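Long-range contact in putative primosome component (Streptococcus pyogenes serotype M3, PDB 2QGZ), which probably acts as an ATP-binding helicase loader, helping to place the replicative helicase on DNA during primosome assembly: residues G162-S166 and L294-N298. Residues are numbered along the deposited sequence; the frame is centred on the assembly and turned at random.
Sequences GIGKS and LEGAN. With PO4 (phosphate ion), chain B.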
loop_
_atom_site.group_PDB
_atom_site.type_symbol
_atom_site.label_atom_id
_atom_site.label_comp_id
_atom_site.label_asym_id
_atom_site.label_seq_id
_atom_site.Cartn_x
_atom_site.Cartn_y
_atom_site.Cartn_z
ATOM N N GLY A 162 8.118 10.162 -7.149
ATOM C CA GLY A 162 9.470 10.098 -6.623
ATOM C C GLY A 162 9.804 10.741 -5.287
ATOM O O GLY A 162 10.982 10.842 -4.964
ATOM N N ILE A 163 8.814 11.161 -4.498
ATOM C CA ILE A 163 9.111 11.780 -3.202
ATOM C C ILE A 163 9.245 10.808 -2.027
ATOM O O ILE A 163 9.556 11.221 -0.916
ATOM C CB ILE A 163 8.063 12.868 -2.825
ATOM C CG1 ILE A 163 6.689 12.227 -2.613
ATOM C CG2 ILE A 163 8.000 13.934 -3.919
ATOM C CD1 ILE A 163 5.612 13.215 -2.168
ATOM N N GLY A 164 9.023 9.521 -2.271
ATOM C CA GLY A 164 9.157 8.539 -1.207
ATOM C C GLY A 164 7.860 8.046 -0.570
ATOM O O GLY A 164 7.874 7.540 0.549
ATOM N N LYS A 165 6.734 8.172 -1.265
ATOM C CA LYS A 165 5.484 7.710 -0.677
ATOM C C LYS A 165 5.535 6.206 -0.463
ATOM O O LYS A 165 5.145 5.715 0.594
ATOM C CB LYS A 165 4.299 8.097 -1.563
ATOM C CG LYS A 165 4.062 9.610 -1.608
ATOM C CD LYS A 165 2.794 9.970 -2.364
ATOM C CE LYS A 165 2.770 9.345 -3.756
ATOM N NZ LYS A 165 3.955 9.729 -4.599
ATOM N N SER A 166 6.041 5.480 -1.457
ATOM C CA SER A 166 6.138 4.029 -1.348
ATOM C C SER A 166 7.182 3.611 -0.305
ATOM O O SER A 166 7.025 2.593 0.374
ATOM C CB SER A 166 6.467 3.410 -2.720
ATOM O OG SER A 166 7.711 3.881 -3.232
ATOM N N LEU A 294 1.142 13.979 0.757
ATOM C CA LEU A 294 2.541 13.980 1.143
ATOM C C LEU A 294 3.344 14.925 0.252
ATOM O O LEU A 294 3.193 14.924 -0.968
ATOM C CB LEU A 294 3.105 12.564 1.031
ATOM C CG LEU A 294 4.431 12.317 1.746
ATOM C CD1 LEU A 294 4.177 12.316 3.245
ATOM C CD2 LEU A 294 5.025 10.976 1.315
ATOM N N GLU A 295 4.195 15.737 0.861
ATOM C CA GLU A 295 5.024 16.661 0.096
ATOM C C GLU A 295 6.486 16.557 0.506
ATOM O O GLU A 295 6.810 16.163 1.631
ATOM C CB GLU A 295 4.536 18.102 0.286
ATOM C CG GLU A 295 3.042 18.259 0.036
ATOM C CD GLU A 295 2.599 19.709 -0.037
ATOM O OE1 GLU A 295 2.778 20.340 -1.107
ATOM O OE2 GLU A 295 2.077 20.217 0.981
ATOM N N GLY A 296 7.367 16.907 -0.428
ATOM C CA GLY A 296 8.789 16.873 -0.151
ATOM C C GLY A 296 9.430 15.538 -0.457
ATOM O O GLY A 296 8.913 14.488 -0.090
ATOM N N ALA A 297 10.565 15.580 -1.138
ATOM C CA ALA A 297 11.282 14.366 -1.482
ATOM C C ALA A 297 12.005 13.831 -0.252
ATOM O O ALA A 297 12.174 14.526 0.751
ATOM C CB ALA A 297 12.296 14.648 -2.599
ATOM N N ASN A 298 12.432 12.581 -0.348
ATOM C CA ASN A 298 13.152 11.921 0.720
ATOM C C ASN A 298 14.594 11.874 0.244
ATOM O O ASN A 298 14.839 11.835 -0.957
ATOM C CB ASN A 298 12.633 10.495 0.885
ATOM C CG ASN A 298 12.907 9.935 2.262
ATOM O OD1 ASN A 298 12.100 10.094 3.171
ATOM N ND2 ASN A 298 14.056 9.287 2.426
HETATM P P PO4 B . 6.818 7.275 -4.634
HETATM O O1 PO4 B . 5.594 6.425 -4.553
HETATM O O2 PO4 B . 7.133 7.552 -6.071
HETATM O O3 PO4 B . 6.578 8.581 -3.921
HETATM O O4 PO4 B . 7.949 6.561 -3.994
HETATM O O HOH W 1 12.378 10.879 -2.771
#
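Start with Ile163, the side chain around which 294-298 curls. Its chi2 is t, so CG1 and CD1 run out extended from CB: Ile163 CB sits 3.3 Å from Gly296 O, and Ile163 CD1 lies 3.2 Å from Leu294 O and 4.1 Å from Leu294 CB. Leu294 points its CB toward the loop and brings CD2 to 3.4 Å from Lys165 CG, while its side chain also touches Ser132, Arg133 and Ala136 of helix 131-146. Lys165 thus offers its aliphatic stem to Leu294, and its m, t, m, m rotamer folds the amine back over the loop, where Lys165 NZ donates to PO4 O3 (2.9 Å) and to the carbonyl of Asp160. No direct hydrogen bond joins the segments; a water bridges them instead, 2.6 Å from Gly162 O and 3.0 Å from Asn298 N. Asn298 brings its CB close to Gly164, where a side chain on the N-cap residue would collide with it, and sends its amide to the backbone of Asp125 and Asp127. On the phosphate, the backbone amides of Gly162, Lys165 and Ser166 all donate, and Ser166 adds OG to PO4 O4 at 2.8 Å. A strand-loop-helix whose loop amides wrap a phosphate, here probably from the crystallisation liquor, fits the P-loop (Walker A) of an IstB-like ATP-binding protein, with Ile163 of the loop packed against the segment that follows edge strand 289-293.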